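Local coordinates for pancreatic lipase related protein 2 (Equus caballus, PDB 1W52) that probably hydrolyses galactolipids and triacylglycerols as a secreted lipase of the alpha/beta hydrolase superfamily, at residues A[220-225]-A[322-327]; A[203-208]-A[227-232]; A[401-406]-A[417-422]. All coordinates share one frame; numbering follows the deposited sequence.

Contact 1: A[220-225]-A[322-327]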
# COMPACT_ATOMS: atom_id res chain seq x y z
N SER A 220 1.72 8.27 10.41
CA SER A 220 1.12 9.26 9.53
C SER A 220 2.18 10.11 8.78
O SER A 220 1.95 10.62 7.68
CB SER A 220 0.27 10.18 10.39
OG SER A 220 1.07 10.83 11.38
N GLN A 221 3.34 10.25 9.41
CA GLN A 221 4.49 10.95 8.87
C GLN A 221 4.96 10.48 7.53
O GLN A 221 5.24 9.31 7.36
CB GLN A 221 5.64 10.75 9.84
CG GLN A 221 6.87 11.53 9.50
CD GLN A 221 7.84 11.72 10.70
OE1 GLN A 221 8.18 10.76 11.42
NE2 GLN A 221 8.29 12.95 10.89
N LYS A 222 5.11 11.40 6.59
CA LYS A 222 5.70 11.02 5.30
C LYS A 222 7.17 10.66 5.47
O LYS A 222 7.89 11.38 6.12
CB LYS A 222 5.57 12.15 4.32
CG LYS A 222 4.20 12.25 3.67
CD LYS A 222 3.57 13.49 4.20
CE LYS A 222 2.12 13.61 3.80
NZ LYS A 222 1.88 14.81 3.01
N VAL A 223 7.60 9.53 4.94
CA VAL A 223 9.00 9.10 5.08
C VAL A 223 9.64 8.55 3.84
O VAL A 223 10.61 7.86 3.94
CB VAL A 223 9.17 8.01 6.15
CG1 VAL A 223 8.58 8.45 7.43
CG2 VAL A 223 8.50 6.78 5.71
N GLY A 224 9.10 8.85 2.67
CA GLY A 224 9.55 8.22 1.44
C GLY A 224 9.73 9.30 0.42
O GLY A 224 9.39 10.46 0.68
N HIS A 225 10.27 8.95 -0.74
CA HIS A 225 10.15 9.86 -1.88
C HIS A 225 8.69 9.88 -2.27
O HIS A 225 8.16 10.89 -2.73
CB HIS A 225 11.07 9.44 -3.03
CG HIS A 225 12.49 9.37 -2.62
ND1 HIS A 225 13.08 8.17 -2.23
CD2 HIS A 225 13.42 10.33 -2.42
CE1 HIS A 225 14.32 8.40 -1.85
NE2 HIS A 225 14.55 9.70 -1.93
N ALA A 322 11.19 14.54 -5.81
CA ALA A 322 11.02 15.14 -4.49
C ALA A 322 10.88 14.08 -3.42
O ALA A 322 10.80 12.86 -3.72
CB ALA A 322 9.78 16.00 -4.46
N VAL A 323 10.80 14.57 -2.18
CA VAL A 323 10.45 13.74 -1.01
C VAL A 323 9.03 14.05 -0.51
O VAL A 323 8.45 15.12 -0.76
CB VAL A 323 11.44 13.90 0.15
CG1 VAL A 323 12.66 13.11 -0.10
CG2 VAL A 323 11.81 15.33 0.32
N GLU A 324 8.46 13.09 0.18
CA GLU A 324 7.12 13.25 0.69
C GLU A 324 6.07 13.52 -0.37
O GLU A 324 4.98 13.96 -0.03
CB GLU A 324 7.09 14.39 1.70
CG GLU A 324 8.15 14.33 2.79
CD GLU A 324 7.77 15.21 3.96
OE1 GLU A 324 6.91 16.13 3.75
OE2 GLU A 324 8.31 14.97 5.09
N GLN A 325 6.39 13.27 -1.65
CA GLN A 325 5.41 13.30 -2.72
C GLN A 325 4.28 12.41 -2.27
O GLN A 325 4.50 11.22 -1.99
CB GLN A 325 5.96 12.73 -4.02
CG GLN A 325 7.13 13.47 -4.67
CD GLN A 325 7.65 12.80 -5.96
OE1 GLN A 325 8.62 12.02 -5.92
NE2 GLN A 325 7.00 13.11 -7.09
N THR A 326 3.07 12.96 -2.18
CA THR A 326 1.98 12.16 -1.68
C THR A 326 0.96 11.91 -2.76
O THR A 326 0.72 12.76 -3.63
CB THR A 326 1.28 12.82 -0.48
OG1 THR A 326 0.70 14.03 -0.92
CG2 THR A 326 2.25 13.32 0.58
N PHE A 327 0.38 10.72 -2.66
CA PHE A 327 -0.68 10.24 -3.55
C PHE A 327 -1.84 9.51 -2.79
O PHE A 327 -1.65 8.95 -1.69
CB PHE A 327 -0.11 9.31 -4.61
CG PHE A 327 1.16 9.79 -5.20
CD1 PHE A 327 2.34 9.82 -4.42
CD2 PHE A 327 1.20 10.23 -6.53
CE1 PHE A 327 3.54 10.28 -4.96
CE2 PHE A 327 2.38 10.68 -7.06
CZ PHE A 327 3.56 10.70 -6.26

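Contact 2: A[203-208]-A[227-232]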
# COMPACT_ATOMS: atom_id res chain seq x y z
N VAL A 203 6.42 4.41 0.36
CA VAL A 203 5.70 3.97 1.53
C VAL A 203 4.20 3.81 1.26
O VAL A 203 3.59 4.65 0.63
CB VAL A 203 5.90 4.96 2.66
CG1 VAL A 203 5.49 4.35 4.00
CG2 VAL A 203 7.35 5.39 2.70
N ILE A 204 3.63 2.71 1.75
CA ILE A 204 2.18 2.55 1.84
C ILE A 204 1.69 2.70 3.29
O ILE A 204 2.15 2.00 4.18
CB ILE A 204 1.77 1.21 1.25
CG1 ILE A 204 2.26 1.15 -0.17
CG2 ILE A 204 0.24 1.07 1.21
CD1 ILE A 204 2.06 -0.22 -0.80
N HIS A 205 0.75 3.62 3.49
CA HIS A 205 0.20 3.97 4.82
C HIS A 205 -1.25 3.48 4.92
O HIS A 205 -2.13 4.06 4.29
CB HIS A 205 0.11 5.48 4.99
CG HIS A 205 1.42 6.22 4.94
ND1 HIS A 205 2.07 6.65 6.08
CD2 HIS A 205 2.13 6.70 3.89
CE1 HIS A 205 3.15 7.33 5.73
NE2 HIS A 205 3.22 7.37 4.41
N THR A 206 -1.48 2.42 5.70
CA THR A 206 -2.82 1.87 5.89
C THR A 206 -3.41 2.04 7.29
O THR A 206 -4.59 1.81 7.43
CB THR A 206 -2.89 0.37 5.53
OG1 THR A 206 -1.90 -0.36 6.29
CG2 THR A 206 -2.51 0.13 4.04
N ASP A 207 -2.64 2.41 8.32
CA ASP A 207 -3.16 2.43 9.70
C ASP A 207 -2.63 3.63 10.45
O ASP A 207 -2.25 3.55 11.60
CB ASP A 207 -2.78 1.12 10.40
CG ASP A 207 -3.49 0.90 11.76
OD1 ASP A 207 -4.60 1.44 11.92
OD2 ASP A 207 -2.99 0.19 12.68
N ALA A 208 -2.65 4.77 9.78
CA ALA A 208 -2.05 6.04 10.20
C ALA A 208 -2.89 6.95 11.17
O ALA A 208 -2.60 8.14 11.43
CB ALA A 208 -1.74 6.80 8.94
N ASP A 227 4.81 8.71 -0.62
CA ASP A 227 4.01 8.22 0.47
C ASP A 227 2.64 8.09 -0.12
O ASP A 227 2.06 9.09 -0.50
CB ASP A 227 4.02 9.25 1.61
CG ASP A 227 5.35 9.30 2.34
OD1 ASP A 227 5.48 8.55 3.37
OD2 ASP A 227 6.33 10.01 1.91
N PHE A 228 2.15 6.86 -0.24
CA PHE A 228 0.80 6.58 -0.73
C PHE A 228 -0.18 6.44 0.45
O PHE A 228 0.20 5.86 1.49
CB PHE A 228 0.77 5.28 -1.51
CG PHE A 228 1.66 5.27 -2.71
CD1 PHE A 228 3.03 5.15 -2.58
CD2 PHE A 228 1.12 5.35 -3.97
CE1 PHE A 228 3.84 5.11 -3.67
CE2 PHE A 228 1.93 5.31 -5.09
CZ PHE A 228 3.29 5.18 -4.94
N PHE A 229 -1.42 6.93 0.26
CA PHE A 229 -2.48 6.84 1.28
C PHE A 229 -3.80 6.17 0.83
O PHE A 229 -4.81 6.85 0.67
CB PHE A 229 -2.76 8.24 1.79
CG PHE A 229 -1.62 8.83 2.51
CD1 PHE A 229 -0.60 9.45 1.80
CD2 PHE A 229 -1.53 8.71 3.89
CE1 PHE A 229 0.51 10.01 2.51
CE2 PHE A 229 -0.42 9.21 4.60
CZ PHE A 229 0.59 9.87 3.92
N PRO A 230 -3.80 4.86 0.62
CA PRO A 230 -5.01 4.17 0.15
C PRO A 230 -6.19 4.41 1.06
O PRO A 230 -6.15 4.26 2.30
CB PRO A 230 -4.63 2.69 0.23
CG PRO A 230 -3.44 2.63 1.15
CD PRO A 230 -2.71 3.92 0.81
N ASN A 231 -7.28 4.78 0.45
CA ASN A 231 -8.45 5.12 1.23
C ASN A 231 -8.16 6.15 2.27
O ASN A 231 -8.76 6.08 3.35
CB ASN A 231 -8.93 3.87 1.86
CG ASN A 231 -8.93 2.72 0.86
OD1 ASN A 231 -9.55 2.85 -0.21
ND2 ASN A 231 -8.24 1.60 1.18
N GLY A 232 -7.28 7.12 1.99
CA GLY A 232 -6.87 8.05 3.03
C GLY A 232 -5.90 7.49 4.09
O GLY A 232 -5.37 8.21 4.94

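Contact 3: A[401-406]-A[417-422]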
# COMPACT_ATOMS: atom_id res chain seq x y z
N VAL A 401 -24.44 2.20 -20.09
CA VAL A 401 -24.94 2.57 -18.75
C VAL A 401 -26.41 2.10 -18.55
O VAL A 401 -26.99 1.52 -19.48
CB VAL A 401 -24.83 4.13 -18.42
CG1 VAL A 401 -23.54 4.73 -18.94
CG2 VAL A 401 -26.04 4.95 -18.91
N LYS A 402 -26.98 2.36 -17.35
CA LYS A 402 -28.40 2.01 -17.07
C LYS A 402 -29.28 3.05 -16.34
O LYS A 402 -30.49 3.05 -16.55
CB LYS A 402 -28.49 0.65 -16.35
CG LYS A 402 -28.50 -0.58 -17.28
CD LYS A 402 -29.31 -0.37 -18.59
CE LYS A 402 -28.70 -1.12 -19.78
NZ LYS A 402 -29.29 -0.76 -21.10
N PHE A 403 -28.71 3.94 -15.55
CA PHE A 403 -29.51 4.96 -14.79
C PHE A 403 -30.38 4.32 -13.65
O PHE A 403 -29.95 3.35 -13.00
CB PHE A 403 -30.39 5.83 -15.73
CG PHE A 403 -30.71 7.21 -15.19
CD1 PHE A 403 -29.70 8.06 -14.78
CD2 PHE A 403 -32.01 7.67 -15.12
CE1 PHE A 403 -29.98 9.35 -14.28
CE2 PHE A 403 -32.28 8.96 -14.63
CZ PHE A 403 -31.26 9.79 -14.21
N VAL A 404 -31.58 4.93 -13.30
CA VAL A 404 -32.63 4.47 -12.35
C VAL A 404 -32.75 5.64 -11.39
O VAL A 404 -31.87 6.51 -11.33
CB VAL A 404 -32.33 3.19 -11.49
CG1 VAL A 404 -33.35 3.06 -10.36
CG2 VAL A 404 -32.40 1.93 -12.34
N TRP A 405 -33.72 5.90 -10.74
CA TRP A 405 -33.80 6.94 -9.74
C TRP A 405 -35.11 6.83 -8.94
O TRP A 405 -36.15 6.33 -9.42
CB TRP A 405 -33.58 8.34 -10.33
CG TRP A 405 -34.69 8.82 -11.16
CD1 TRP A 405 -35.18 8.24 -12.30
CD2 TRP A 405 -35.49 9.98 -10.92
NE1 TRP A 405 -36.22 8.98 -12.80
CE2 TRP A 405 -36.44 10.06 -11.98
CE3 TRP A 405 -35.50 10.98 -9.93
CZ2 TRP A 405 -37.39 11.09 -12.06
CZ3 TRP A 405 -36.46 12.01 -10.01
CH2 TRP A 405 -37.39 12.05 -11.07
N ASN A 406 -35.03 7.30 -7.70
CA ASN A 406 -36.04 7.05 -6.71
C ASN A 406 -36.39 8.35 -6.01
O ASN A 406 -35.75 9.38 -6.25
CB ASN A 406 -35.50 6.00 -5.74
CG ASN A 406 -35.30 4.65 -6.42
OD1 ASN A 406 -34.18 4.23 -6.68
ND2 ASN A 406 -36.40 3.97 -6.70
N LEU A 417 -38.45 13.64 -16.15
CA LEU A 417 -37.11 14.18 -15.86
C LEU A 417 -35.96 13.74 -16.81
O LEU A 417 -35.41 14.59 -17.54
CB LEU A 417 -36.74 14.00 -14.37
CG LEU A 417 -36.23 15.30 -13.70
CD1 LEU A 417 -37.30 16.39 -13.67
CD2 LEU A 417 -35.69 15.10 -12.29
N GLY A 418 -35.58 12.46 -16.80
CA GLY A 418 -34.47 11.97 -17.61
C GLY A 418 -33.07 12.54 -17.31
O GLY A 418 -32.71 12.84 -16.17
N ALA A 419 -32.25 12.66 -18.34
CA ALA A 419 -30.90 13.16 -18.18
C ALA A 419 -30.37 13.47 -19.55
O ALA A 419 -30.12 12.55 -20.35
CB ALA A 419 -30.01 12.15 -17.51
N SER A 420 -30.25 14.77 -19.82
CA SER A 420 -29.71 15.30 -21.08
C SER A 420 -28.42 14.57 -21.46
O SER A 420 -28.31 13.97 -22.55
CB SER A 420 -29.46 16.82 -20.95
OG SER A 420 -28.85 17.37 -22.10
N ARG A 421 -27.44 14.61 -20.54
CA ARG A 421 -26.14 14.00 -20.75
C ARG A 421 -25.53 13.39 -19.46
O ARG A 421 -25.83 13.82 -18.34
CB ARG A 421 -25.19 14.99 -21.46
CG ARG A 421 -25.71 15.43 -22.86
CD ARG A 421 -24.85 16.42 -23.65
NE ARG A 421 -25.63 17.10 -24.68
CZ ARG A 421 -25.13 17.81 -25.70
NH1 ARG A 421 -23.82 17.95 -25.85
NH2 ARG A 421 -25.95 18.39 -26.57
N ILE A 422 -24.73 12.34 -19.67
CA ILE A 422 -23.97 11.62 -18.64
C ILE A 422 -22.50 11.46 -19.08
O ILE A 422 -22.09 10.39 -19.56
CB ILE A 422 -24.58 10.19 -18.40
CG1 ILE A 422 -26.06 10.26 -18.02
CG2 ILE A 422 -23.78 9.41 -17.33
CD1 ILE A 422 -26.69 8.89 -17.79

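Contact 1: A[220-225]-A[322-327]
His225 lies against Ala322 and Val323 where the loop leading to strand 226-230 meets the residues ahead of strand 325-329. Its CB packs 3.5 Å from the carbonyl O of Ala322. With CG anti to the carbonyl carbon (chi1 -58°), the ring starts out beside the backbone N, and the O of Ala322 lies in the ring plane at its edge. Farther out, CD2 is 3.7 Å from CG1 of Val323, whose side chain crosses the imidazole obliquely. On the other branch ND1 accepts a hydrogen bond from the backbone N of Val201, which ties the ring to the start of strand 201-204. The backbones join as well. Glu324 N donates to Gly224 O at 2.8 Å in a nearly straight bond (164°). A weak hydrogen bond from Gln325 N to His225 O is 3.2 Å long. Beside them the aliphatic part of Glu324 crosses that of Lys222 at about a right angle, Glu324 CG lying 3.7 Å from Lys222 CB. These bonds come just ahead of the parallel pairing of strands 226-230 and 325-329, at one side of the central sheet of the alpha/beta hydrolase fold, with Gly224 about 10 Å from a bound calcium ion.

Contact 2: A[203-208]-A[227-232]
Asp227 OD1 receives two hydrogen bonds, one from NE2 of His205 across the contact and one from the backbone N of Val223. The histidine bond is 2.8 Å long with an angle of 163° at the hydrogen; it uses the anti lone pair of OD1, which lies close to the imidazole plane. Asp227 OD2 is held in turn by Gly224 N. The His205 ring is fixed from its faces too. CG stands anti to the carbonyl carbon (chi1 -62°), and the ring lies over that of Phe229 in an offset stack, centroids 4.2 Å apart and planes at 7°. There CZ of Phe229 sits 3.5 Å from CD2 of His205, while CG1 of Val203 approaches the opposite face near its rim.

Beneath these side chains the strands 201-204 and 226-230 pair in parallel: Phe228 N donates to Val203 O at 2.8 Å, and His205 N to Phe228 O at 3.1 Å. Past the pairing, Pro230 in the type II turn from Phe229 to Gly232 packs its CG 4.0 Å from CG2 of Ile204 and 3.9 Å from CG2 of Thr206. The backbone N of Thr206 is hydrogen-bonded to OD1 of Asp178, the predicted charge-relay acid, so the end of this strand pair borders the probable triad.

An alanine in place of His205 would probably leave Asp227 OD1 without one of its two donors and the face of Phe229 without its stacking mate. Because ND1 of His205 is also hydrogen-bonded to the carbonyl O of Met219, both ring nitrogens face acceptors; this would probably favour a doubly protonated imidazole, whose positive charge the buried Asp227 carboxylate could balance.

Contact 3: A[401-406]-A[417-422]
Phe403 has its CG anti to the backbone N (chi1 -154°), Trp405 its CG between the backbone N and the carbonyl carbon (chi1 71°), and both side chains leave the backbone toward segment 417-422, which they touch with the far atoms of their six-membered rings. The contact belongs to the C-terminal PLAT/LH2 domain, a beta-sandwich fold in this family, although neither segment forms a regular strand in this model. The two segments run in broadly opposing directions (147° apart) with their CA atoms about 9 Å apart at the nearest pairs, too far for backbone pairing; side chains fill the interval, and no hydrogen bond crosses it.

At one end Val401 and Ile422 reach toward each other tip to tip, CG2 of the valine 4.1 Å from CD1 of the isoleucine. The same CD1 also approaches CD1 of Phe403 at 4.3 Å, so a single methyl of Ile422 serves two partners on segment 401-406. Phe435 of strand 435-436 packs against both Val401 and Ile422 and extends this apolar cluster.

In the middle the tip of the Phe403 ring meets Ala419, CZ to CB 4.2 Å, and the backbone carbonyl of Gly418, whose O is 3.9 Å from CZ.

At the far end Trp405 and Leu417 cross at about a right angle. The benzene half of the indole does the touching, while NE1 is hydrogen-bonded to the backbone O of Gln442, giving the one polar atom of this ring a partner. Two carbons of Leu417 rest against the benzene half: CB is 3.8 Å from CZ2 of Trp405, and CD2 is 3.7 Å from CH2.

Overall arrangement
Contacts 1 and 2 lie in the lipase domain with centres 10 Å apart, and they interleave along the chain in the order 203-208, 220-225, 227-232, 322-327. They involve neighbouring strands 201-204, 226-230 and 325-329 of the central sheet, and the middle strand joins them: Gln325 O and Phe327 O probably accept hydrogen bonds from Asp227 N and Phe229 N. Contact 3 follows later in sequence. Its centre is 41 Å from that of contact 1 and 35 Å from that of contact 2; the nearest atoms are about 26 Å and 23 Å away, respectively. Contacts 1 and 2 thus join strands of the sheet that carries the probable catalytic residues, while contact 3 packs inside the separate C-terminal domain.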